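Alpha-galacturonidase (Bacillus subtilis, PDB 3FEF) hydrolyses alpha-1,4-linked galacturonate oligomers, releasing alpha-D-galacturonate, as an NAD(+)- and manganese-dependent, homotetrameric member of glycosyl hydrolase family 4. Local coordinates at residues Arg298-Asp301 / Arg302-Arg306; Glu308-Arg311 / Leu312-Gln315; Arg391-Ser394 / Asn395-Ala398; Leu410-Gln413 / Ala414-Asn417. All blocks are in the same frame, centred on the assembly; numbering follows the deposited sequence.

Contact 1. Residues Arg298-Asp301 / Arg302-Arg306; sequences RKQD and RAEKR. With SO4 (sulfate ion), chain E.
Arg302 N, Ala303 N, Glu304 N and Lys305 N each bond back to the carbonyl four residues earlier, Arg298 O to Asp301 O, the regular backbone pattern of an alpha helix. On this frame the main side-chain event is an i to i+4 salt bridge: Lys305 NZ reaches Asp301 OD2 at 3.1 Å, on the syn side of the carboxylate and 24° out of its plane. The lysine gets there by bending at its last torsion (chi4 59°), which swings NZ back over the preceding turn while CB and CG rest on Asp301 O. The other carboxylate oxygen has a less welcome neighbour, Glu304 OE1, 3.4 Å from Asp301 OD1; the two acid groups stand almost perpendicular, and the nearby ammonium probably softens their repulsion. An asparagine in place of Asp301 would probably leave the Lys305 ammonium without its anionic mate and freer to turn. All this lies on helix 295-314, in the C-terminal domain of the family 4 fold, where Lys305 also touches Gln16 of the NAD(+)-binding region assigned by similarity. One turn earlier, the extended chain of Arg298 carries its guanidinium to a sulfate, probably from the crystallisation liquor. The anion sits at the edge of the group and takes two bonds, Arg298 NH1 to sulfate O2 at 2.8 Å and Arg298 NH2 to sulfate O4 at 2.9 Å, while Arg271 supplies a further donor. Lys299 turns to another face of the helix, where its NZ forms salt bridges with Asp89 and Glu92 of helix 88-96.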
loop_
_atom_site.group_PDB
_atom_site.type_symbol
_atom_site.label_atom_id
_atom_site.label_comp_id
_atom_site.label_asym_id
_atom_site.label_seq_id
_atom_site.Cartn_x
_atom_site.Cartn_y
_atom_site.Cartn_z
ATOM N N ARG A 298 -32.228 6.246 -30.734
ATOM C CA ARG A 298 -32.228 4.906 -30.154
ATOM C C ARG A 298 -33.578 4.245 -30.274
ATOM O O ARG A 298 -33.660 3.026 -30.383
ATOM C CB ARG A 298 -31.775 4.921 -28.679
ATOM C CG ARG A 298 -30.327 5.403 -28.502
ATOM C CD ARG A 298 -29.840 5.336 -27.053
ATOM N NE ARG A 298 -28.530 5.968 -26.934
ATOM C CZ ARG A 298 -27.380 5.329 -27.096
ATOM N NH1 ARG A 298 -26.230 5.983 -26.992
ATOM N NH2 ARG A 298 -27.376 4.036 -27.352
ATOM N N LYS A 299 -34.644 5.036 -30.209
ATOM C CA LYS A 299 -35.978 4.464 -30.367
ATOM C C LYS A 299 -36.161 4.029 -31.812
ATOM O O LYS A 299 -36.609 2.911 -32.081
ATOM C CB LYS A 299 -37.062 5.440 -29.914
ATOM C CG LYS A 299 -37.105 5.571 -28.400
ATOM C CD LYS A 299 -38.220 6.476 -27.916
ATOM C CE LYS A 299 -38.389 6.317 -26.413
ATOM N NZ LYS A 299 -38.981 7.539 -25.788
ATOM N N GLN A 300 -35.748 4.894 -32.731
ATOM C CA GLN A 300 -35.768 4.575 -34.150
ATOM C C GLN A 300 -34.928 3.329 -34.446
ATOM O O GLN A 300 -35.408 2.374 -35.056
ATOM C CB GLN A 300 -35.251 5.756 -34.974
ATOM C CG GLN A 300 -35.183 5.472 -36.456
ATOM C CD GLN A 300 -34.798 6.696 -37.276
ATOM O OE1 GLN A 300 -34.568 6.599 -38.490
ATOM N NE2 GLN A 300 -34.724 7.861 -36.618
ATOM N N ASP A 301 -33.674 3.341 -34.007
ATOM C CA ASP A 301 -32.802 2.201 -34.247
ATOM C C ASP A 301 -33.450 0.917 -33.754
ATOM O O ASP A 301 -33.404 -0.114 -34.422
ATOM C CB ASP A 301 -31.454 2.383 -33.557
ATOM C CG ASP A 301 -30.429 1.388 -34.040
ATOM O OD1 ASP A 301 -30.372 1.146 -35.267
ATOM O OD2 ASP A 301 -29.687 0.839 -33.201
ATOM N N ARG A 302 -34.059 0.983 -32.579
ATOM C CA ARG A 302 -34.660 -0.202 -32.007
ATOM C C ARG A 302 -35.786 -0.717 -32.896
ATOM O O ARG A 302 -35.976 -1.926 -33.034
ATOM C CB ARG A 302 -35.200 0.076 -30.610
ATOM C CG ARG A 302 -36.038 -1.074 -30.090
ATOM C CD ARG A 302 -37.009 -0.607 -29.038
ATOM N NE ARG A 302 -36.434 -0.619 -27.695
ATOM C CZ ARG A 302 -36.935 0.069 -26.670
ATOM N NH1 ARG A 302 -38.002 0.840 -26.854
ATOM N NH2 ARG A 302 -36.364 0.001 -25.473
ATOM N N ALA A 303 -36.537 0.209 -33.481
ATOM C CA ALA A 303 -37.695 -0.153 -34.298
ATOM C C ALA A 303 -37.256 -0.793 -35.617
ATOM O O ALA A 303 -37.815 -1.795 -36.032
ATOM C CB ALA A 303 -38.600 1.065 -34.550
ATOM N N GLU A 304 -36.241 -0.239 -36.264
ATOM C CA GLU A 304 -35.738 -0.890 -37.463
ATOM C C GLU A 304 -35.003 -2.212 -37.163
ATOM O O GLU A 304 -34.972 -3.106 -38.008
ATOM C CB GLU A 304 -34.904 0.072 -38.327
ATOM C CG GLU A 304 -33.513 0.378 -37.820
ATOM C CD GLU A 304 -32.965 1.679 -38.403
ATOM O OE1 GLU A 304 -31.760 1.972 -38.203
ATOM O OE2 GLU A 304 -33.744 2.412 -39.057
ATOM N N LYS A 305 -34.428 -2.348 -35.964
ATOM C CA LYS A 305 -33.877 -3.642 -35.548
ATOM C C LYS A 305 -35.000 -4.654 -35.309
ATOM O O LYS A 305 -34.861 -5.840 -35.604
ATOM C CB LYS A 305 -33.005 -3.515 -34.287
ATOM C CG LYS A 305 -31.581 -3.012 -34.530
ATOM C CD LYS A 305 -30.794 -2.960 -33.220
ATOM C CE LYS A 305 -29.277 -3.034 -33.455
ATOM N NZ LYS A 305 -28.757 -1.927 -34.323
ATOM N N ARG A 306 -36.114 -4.184 -34.760
ATOM C CA ARG A 306 -37.276 -5.046 -34.578
ATOM C C ARG A 306 -37.797 -5.576 -35.901
ATOM O O ARG A 306 -38.189 -6.741 -35.994
ATOM C CB ARG A 306 -38.382 -4.325 -33.812
ATOM C CG ARG A 306 -38.367 -4.701 -32.361
ATOM C CD ARG A 306 -38.765 -3.563 -31.466
ATOM N NE ARG A 306 -38.276 -3.814 -30.115
ATOM C CZ ARG A 306 -38.652 -3.126 -29.046
ATOM N NH1 ARG A 306 -39.536 -2.142 -29.170
ATOM N NH2 ARG A 306 -38.150 -3.430 -27.855
HETATM S S SO4 E . -24.060 3.074 -28.134
HETATM O O1 SO4 E . -24.395 2.370 -29.368
HETATM O O2 SO4 E . -24.238 4.512 -28.294
HETATM O O3 SO4 E . -22.671 2.786 -27.804
HETATM O O4 SO4 E . -24.913 2.594 -27.056
#

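Contact 2. Residues Glu308-Arg311 / Leu312-Gln315; sequences ETER and LIVQ
Thr309 and Ile313, one turn apart on helix 295-314, lie side by side and point the same way, with Thr309 CG2 4.1 Å from Ile313 CD1. Ile313 CG1 stands anti to the carbonyl carbon (chi1 -72°), which lays the branch back along the preceding turn, 3.4 Å from Thr309 O. Leu312 does much the same beside Glu308, its CG 3.6 Å from Glu308 O. These residues form the packed flank: Thr309 and Leu312 are buried, and together with Ile313 they rest on Lys48 and Ile52 of helix 43-53. The threonine hydroxyl is held there by several partners, Gln16, Arg20 and the backbone carbonyl of Lys305, and the carboxylate of Glu310 makes a salt bridge with Lys48, in the region assigned by similarity to NAD(+) binding.

The other flank is looser and faces solvent. Arg311 and Gln315 pass each other at an angle, their guanidinium and amide planes 43° apart, and the nearest side-chain approach is Arg311 CG to Gln315 NE2 at 3.9 Å. The Arg311 chain bends at chi3 (68°), and Glu308 CG lies against one face of its guanidinium, 3.8 Å from the plane and toward the rim. Here the firm link is in the backbone, where Gln315 N meets Arg311 O at 2.8 Å in a nearly straight bond. The helix is thus amphipathic: apolar branches and satisfied polar groups bind it to the part of the chain that probably binds NAD(+), whereas the side chains of Arg311 and Gln315 meet mainly through van der Waals contact.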
loop_
_atom_site.group_PDB
_atom_site.type_symbol
_atom_site.label_atom_id
_atom_site.label_comp_id
_atom_site.label_asym_id
_atom_site.label_seq_id
_atom_site.Cartn_x
_atom_site.Cartn_y
_atom_site.Cartn_z
ATOM N N GLU A 308 -36.011 -5.855 -38.780
ATOM C CA GLU A 308 -35.015 -6.797 -39.266
ATOM C C GLU A 308 -35.190 -8.161 -38.600
ATOM O O GLU A 308 -35.180 -9.203 -39.268
ATOM C CB GLU A 308 -33.593 -6.278 -39.050
ATOM C CG GLU A 308 -32.602 -6.919 -40.017
ATOM C CD GLU A 308 -31.232 -7.197 -39.407
ATOM O OE1 GLU A 308 -30.916 -6.646 -38.322
ATOM O OE2 GLU A 308 -30.466 -7.980 -40.025
ATOM N N THR A 309 -35.361 -8.155 -37.284
ATOM C CA THR A 309 -35.619 -9.399 -36.558
ATOM C C THR A 309 -36.841 -10.160 -37.110
ATOM O O THR A 309 -36.799 -11.382 -37.285
ATOM C CB THR A 309 -35.845 -9.145 -35.068
ATOM O OG1 THR A 309 -34.623 -8.687 -34.461
ATOM C CG2 THR A 309 -36.347 -10.429 -34.387
ATOM N N GLU A 310 -37.932 -9.448 -37.368
ATOM C CA GLU A 310 -39.128 -10.110 -37.894
ATOM C C GLU A 310 -38.860 -10.659 -39.293
ATOM O O GLU A 310 -39.431 -11.669 -39.698
ATOM C CB GLU A 310 -40.337 -9.163 -37.895
ATOM C CG GLU A 310 -40.842 -8.786 -36.498
ATOM C CD GLU A 310 -41.069 -10.004 -35.603
ATOM O OE1 GLU A 310 -41.746 -10.970 -36.045
ATOM O OE2 GLU A 310 -40.572 -9.995 -34.449
ATOM N N ARG A 311 -37.966 -9.993 -40.016
ATOM C CA ARG A 311 -37.580 -10.413 -41.355
ATOM C C ARG A 311 -36.944 -11.792 -41.304
ATOM O O ARG A 311 -37.397 -12.726 -41.973
ATOM C CB ARG A 311 -36.591 -9.414 -41.943
ATOM C CG ARG A 311 -36.747 -9.169 -43.437
ATOM C CD ARG A 311 -35.714 -8.152 -43.918
ATOM N NE ARG A 311 -34.360 -8.709 -43.846
ATOM C CZ ARG A 311 -33.242 -7.986 -43.819
ATOM N NH1 ARG A 311 -33.304 -6.657 -43.848
ATOM N NH2 ARG A 311 -32.060 -8.593 -43.754
ATOM N N LEU A 312 -35.895 -11.918 -40.497
ATOM C CA LEU A 312 -35.208 -13.187 -40.344
ATOM C C LEU A 312 -36.171 -14.281 -39.882
ATOM O O LEU A 312 -36.076 -15.414 -40.322
ATOM C CB LEU A 312 -34.021 -13.059 -39.381
ATOM C CG LEU A 312 -32.952 -12.020 -39.755
ATOM C CD1 LEU A 312 -31.992 -11.753 -38.591
ATOM C CD2 LEU A 312 -32.182 -12.423 -41.006
ATOM N N ILE A 313 -37.098 -13.946 -38.994
ATOM C CA ILE A 313 -38.048 -14.940 -38.518
ATOM C C ILE A 313 -39.005 -15.401 -39.627
ATOM O O ILE A 313 -39.370 -16.567 -39.692
ATOM C CB ILE A 313 -38.854 -14.421 -37.318
ATOM C CG1 ILE A 313 -37.952 -14.357 -36.072
ATOM C CG2 ILE A 313 -40.074 -15.308 -37.078
ATOM C CD1 ILE A 313 -38.625 -13.807 -34.838
ATOM N N VAL A 314 -39.399 -14.477 -40.494
ATOM C CA VAL A 314 -40.272 -14.781 -41.624
ATOM C C VAL A 314 -39.554 -15.621 -42.674
ATOM O O VAL A 314 -40.085 -16.622 -43.152
ATOM C CB VAL A 314 -40.761 -13.486 -42.302
ATOM C CG1 VAL A 314 -41.113 -13.744 -43.757
ATOM C CG2 VAL A 314 -41.946 -12.897 -41.539
ATOM N N GLN A 315 -38.349 -15.194 -43.031
ATOM C CA GLN A 315 -37.524 -15.891 -44.006
ATOM C C GLN A 315 -36.830 -17.108 -43.404
ATOM O O GLN A 315 -36.069 -17.788 -44.076
ATOM C CB GLN A 315 -36.479 -14.932 -44.566
ATOM C CG GLN A 315 -37.076 -13.774 -45.337
ATOM C CD GLN A 315 -36.092 -12.650 -45.520
ATOM O OE1 GLN A 315 -35.061 -12.609 -44.851
ATOM N NE2 GLN A 315 -36.405 -11.721 -46.415
#

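Contact 3. Residues Arg391-Ser394 / Asn395-Ala398; sequences RHIS and NQEA
A water joins His392 to Asn395 one turn on: it lies 2.8 Å from His392 ND1 and accepts a bond from Asn395 ND2 at 3.0 Å. The other ring nitrogen, His392 NE2, is bonded to the carbonyl of Phe276, whose ring also meets the imidazole edge-to-face, so both nitrogens have partners and the ring's rotation is fixed. Between the turns, Glu397 N reaches Ile393 O at 2.8 Å in an almost straight bond, and Gln396 N reaches His392 O at the same length. Arg391 turns to the interface, where NH1 bonds Asn417 of the second subunit, and Asn395 OD1 bonds Asn417 of its own chain.

Further out, side chains settle on the preceding carbonyls: Asn395 CG lies 3.4 Å from Arg391 O. Gln396 CG, anti to the carbonyl carbon (chi1 -66°), folds back to 3.2 Å from His392 O, and its extended chain, which touches helix 149-159, passes at an angle to Ile393, with Gln396 OE1 4.0 Å from Ile393 CG1. The side chains of Ile393 and Glu397 lie side by side, Ile393 CG2 4.2 Å from Glu397 CG; the glutamate then bends at chi2 toward Arg154, its salt-bridge partner. Met387 of the second subunit packs on Ser394, Asn395 and Ala398. Helix 383-405 is thereby an interface helix of the family 4 C-terminal domain, meeting helix 408-417 and the second subunit.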
loop_
_atom_site.group_PDB
_atom_site.type_symbol
_atom_site.label_atom_id
_atom_site.label_comp_id
_atom_site.label_asym_id
_atom_site.label_seq_id
_atom_site.Cartn_x
_atom_site.Cartn_y
_atom_site.Cartn_z
ATOM N N ARG A 391 -10.827 11.283 -10.182
ATOM C CA ARG A 391 -12.068 11.979 -9.914
ATOM C C ARG A 391 -13.325 11.177 -10.318
ATOM O O ARG A 391 -14.253 11.040 -9.528
ATOM C CB ARG A 391 -12.014 13.315 -10.616
ATOM C CG ARG A 391 -13.246 14.145 -10.409
ATOM C CD ARG A 391 -12.924 15.580 -10.704
ATOM N NE ARG A 391 -14.161 16.328 -10.834
ATOM C CZ ARG A 391 -14.250 17.497 -11.452
ATOM N NH1 ARG A 391 -13.181 18.053 -12.016
ATOM N NH2 ARG A 391 -15.422 18.092 -11.518
ATOM N N HIS A 392 -13.353 10.654 -11.547
ATOM C CA HIS A 392 -14.466 9.811 -12.008
ATOM C C HIS A 392 -14.573 8.516 -11.212
ATOM O O HIS A 392 -15.658 8.041 -10.893
ATOM C CB HIS A 392 -14.313 9.472 -13.503
ATOM C CG HIS A 392 -14.501 10.649 -14.407
ATOM N ND1 HIS A 392 -15.737 11.201 -14.658
ATOM C CD2 HIS A 392 -13.604 11.386 -15.117
ATOM C CE1 HIS A 392 -15.599 12.231 -15.475
ATOM N NE2 HIS A 392 -14.317 12.361 -15.775
ATOM N N ILE A 393 -13.434 7.909 -10.937
ATOM C CA ILE A 393 -13.443 6.752 -10.072
ATOM C C ILE A 393 -14.090 7.033 -8.698
ATOM O O ILE A 393 -14.948 6.261 -8.267
ATOM C CB ILE A 393 -12.048 6.128 -9.974
ATOM C CG1 ILE A 393 -11.732 5.423 -11.307
ATOM C CG2 ILE A 393 -11.985 5.138 -8.800
ATOM C CD1 ILE A 393 -10.348 4.901 -11.397
ATOM N N SER A 394 -13.705 8.128 -8.031
ATOM C CA SER A 394 -14.416 8.587 -6.820
ATOM C C SER A 394 -15.920 8.514 -7.004
ATOM O O SER A 394 -16.634 7.975 -6.175
ATOM C CB SER A 394 -14.113 10.060 -6.536
ATOM O OG SER A 394 -12.993 10.165 -5.729
ATOM N N ASN A 395 -16.392 9.119 -8.084
ATOM C CA ASN A 395 -17.817 9.151 -8.408
ATOM C C ASN A 395 -18.440 7.786 -8.646
ATOM O O ASN A 395 -19.545 7.478 -8.146
ATOM C CB ASN A 395 -18.044 10.076 -9.603
ATOM C CG ASN A 395 -17.654 11.493 -9.283
ATOM O OD1 ASN A 395 -17.422 11.821 -8.105
ATOM N ND2 ASN A 395 -17.528 12.333 -10.307
ATOM N N GLN A 396 -17.734 6.965 -9.412
ATOM C CA GLN A 396 -18.164 5.585 -9.657
ATOM C C GLN A 396 -18.239 4.743 -8.370
ATOM O O GLN A 396 -19.216 4.037 -8.155
ATOM C CB GLN A 396 -17.267 4.941 -10.727
ATOM C CG GLN A 396 -17.453 5.623 -12.101
ATOM C CD GLN A 396 -16.366 5.256 -13.129
ATOM O OE1 GLN A 396 -15.397 4.575 -12.807
ATOM N NE2 GLN A 396 -16.519 5.746 -14.360
ATOM N N GLU A 397 -17.231 4.835 -7.505
ATOM C CA GLU A 397 -17.269 4.147 -6.207
ATOM C C GLU A 397 -18.453 4.611 -5.353
ATOM O O GLU A 397 -19.123 3.809 -4.730
ATOM C CB GLU A 397 -15.957 4.355 -5.405
ATOM C CG GLU A 397 -14.703 3.669 -5.956
ATOM C CD GLU A 397 -14.820 2.140 -5.999
ATOM O OE1 GLU A 397 -14.942 1.510 -4.914
ATOM O OE2 GLU A 397 -14.775 1.561 -7.122
ATOM N N ALA A 398 -18.685 5.913 -5.297
ATOM C CA ALA A 398 -19.792 6.470 -4.511
ATOM C C ALA A 398 -21.140 6.009 -5.050
ATOM O O ALA A 398 -22.057 5.681 -4.279
ATOM C CB ALA A 398 -19.721 7.973 -4.499
HETATM O O HOH W 1 -17.986 11.085 -12.976
#

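Contact 4. Residues Leu410-Gln413 / Ala414-Asn417; sequences LAFQ and AFLN
Leu410 and Ala411 are tied to the next turn through their backbones: Leu410 O receives Ala414 N and Ala411 O receives Phe415 N, the latter at 2.9 Å. Their side chains turn from that turn and pack on helix 383-405, Leu410 on Ala398 and both on Ala402. Phe412 carries the main side-chain contact. With CG anti to the backbone N (chi1 -174°), its ring swings forward along the helix, and Leu416 comes over one face: Leu416 CG stands 3.9 Å from the ring centroid and 15° off the normal, a CH-pi contact. The two methyls straddle the far part of the ring, CD2 of Leu416 coming to 3.6 Å from Phe412 CZ while CD1 leans toward CE2. Phe415 meets the same ring obliquely, its CD1 4.0 Å from Phe412 CE1. This aromatic and aliphatic cluster joins helix 408-417 to helix 425-435 in the C-terminal domain, where Phe432 meets the Phe415 ring edge-to-face and the Phe412 ring with planes at about 45°. A serine at Phe412 would probably open a gap beneath Leu416 and deprive Phe415 and Phe432 of a ring neighbour. Gln413, last of the segment, receives Asn417 N at its carbonyl O, 2.9 Å away, and Asn417 CB rests on the same oxygen. The buried side chain of Gln413 bends at chi2 toward the second subunit, where NE2 makes a weak hydrogen bond with Tyr262.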
loop_
_atom_site.group_PDB
_atom_site.type_symbol
_atom_site.label_atom_id
_atom_site.label_comp_id
_atom_site.label_asym_id
_atom_site.label_seq_id
_atom_site.Cartn_x
_atom_site.Cartn_y
_atom_site.Cartn_z
ATOM N N LEU A 410 -25.319 10.462 -0.762
ATOM C CA LEU A 410 -23.992 10.158 -1.310
ATOM C C LEU A 410 -23.969 10.230 -2.844
ATOM O O LEU A 410 -22.993 10.705 -3.442
ATOM C CB LEU A 410 -23.494 8.800 -0.829
ATOM C CG LEU A 410 -22.156 8.370 -1.442
ATOM C CD1 LEU A 410 -21.039 9.270 -0.917
ATOM C CD2 LEU A 410 -21.860 6.904 -1.158
ATOM N N ALA A 411 -25.044 9.772 -3.472
ATOM C CA ALA A 411 -25.175 9.839 -4.931
ATOM C C ALA A 411 -25.178 11.285 -5.431
ATOM O O ALA A 411 -24.656 11.588 -6.496
ATOM C CB ALA A 411 -26.440 9.113 -5.384
ATOM N N PHE A 412 -25.770 12.177 -4.656
ATOM C CA PHE A 412 -25.773 13.596 -5.012
ATOM C C PHE A 412 -24.366 14.207 -4.939
ATOM O O PHE A 412 -24.009 15.061 -5.749
ATOM C CB PHE A 412 -26.758 14.385 -4.130
ATOM C CG PHE A 412 -26.914 15.823 -4.549
ATOM C CD1 PHE A 412 -27.161 16.144 -5.881
ATOM C CD2 PHE A 412 -26.777 16.842 -3.631
ATOM C CE1 PHE A 412 -27.292 17.447 -6.278
ATOM C CE2 PHE A 412 -26.904 18.157 -4.017
ATOM C CZ PHE A 412 -27.167 18.464 -5.345
ATOM N N GLN A 413 -23.572 13.766 -3.964
ATOM C CA GLN A 413 -22.161 14.156 -3.891
ATOM C C GLN A 413 -21.416 13.777 -5.164
ATOM O O GLN A 413 -20.679 14.585 -5.716
ATOM C CB GLN A 413 -21.483 13.521 -2.681
ATOM C CG GLN A 413 -22.145 13.912 -1.369
ATOM C CD GLN A 413 -22.104 15.409 -1.168
ATOM O OE1 GLN A 413 -23.101 16.031 -0.789
ATOM N NE2 GLN A 413 -20.953 16.004 -1.449
ATOM N N ALA A 414 -21.610 12.552 -5.637
ATOM C CA ALA A 414 -20.986 12.150 -6.894
ATOM C C ALA A 414 -21.515 13.046 -8.023
ATOM O O ALA A 414 -20.740 13.633 -8.785
ATOM C CB ALA A 414 -21.260 10.670 -7.180
ATOM N N PHE A 415 -22.839 13.155 -8.112
ATOM C CA PHE A 415 -23.476 14.047 -9.072
ATOM C C PHE A 415 -22.812 15.418 -9.099
ATOM O O PHE A 415 -22.483 15.929 -10.184
ATOM C CB PHE A 415 -24.972 14.173 -8.757
ATOM C CG PHE A 415 -25.804 14.776 -9.878
ATOM C CD1 PHE A 415 -26.101 16.134 -9.892
ATOM C CD2 PHE A 415 -26.328 13.968 -10.889
ATOM C CE1 PHE A 415 -26.900 16.692 -10.904
ATOM C CE2 PHE A 415 -27.112 14.507 -11.912
ATOM C CZ PHE A 415 -27.409 15.875 -11.918
ATOM N N LEU A 416 -22.621 16.013 -7.915
ATOM C CA LEU A 416 -21.959 17.317 -7.805
ATOM C C LEU A 416 -20.486 17.315 -8.224
ATOM O O LEU A 416 -19.944 18.331 -8.660
ATOM C CB LEU A 416 -22.044 17.838 -6.356
ATOM C CG LEU A 416 -23.390 18.305 -5.795
ATOM C CD1 LEU A 416 -23.215 18.841 -4.361
ATOM C CD2 LEU A 416 -23.977 19.367 -6.712
ATOM N N ASN A 417 -19.816 16.190 -8.031
ATOM C CA ASN A 417 -18.402 16.087 -8.351
ATOM C C ASN A 417 -18.147 15.771 -9.840
ATOM O O ASN A 417 -16.992 15.643 -10.274
ATOM C CB ASN A 417 -17.785 15.005 -7.460
ATOM C CG ASN A 417 -16.279 15.121 -7.345
ATOM O OD1 ASN A 417 -15.734 16.220 -7.287
ATOM N ND2 ASN A 417 -15.603 13.986 -7.278
#

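In the fold
Contacts 1 and 2 are consecutive parts of helix 295-314, their centres 14 Å apart, and the helix passes from the neighbourhood of the catalytic site to the region that probably binds NAD(+); the Arg298 side chain is about 10 Å from the magnesium ion. Contacts 3 and 4, with centres 9 Å apart, belong to successive helices that touch directly. Asn395 OD1 probably bonds Asn417 ND2 at 2.9 Å, and Arg391 NE probably bonds Asn417 O at 3.0 Å; both contacts also reach the second subunit. In contact 3 the Gln396 side chain is about 8 Å from that of His206, a metal ligand, and about 12 Å from the magnesium ion. Contacts 2 and 3 lie on opposite sides of the chain's centre, 43 Å between centres.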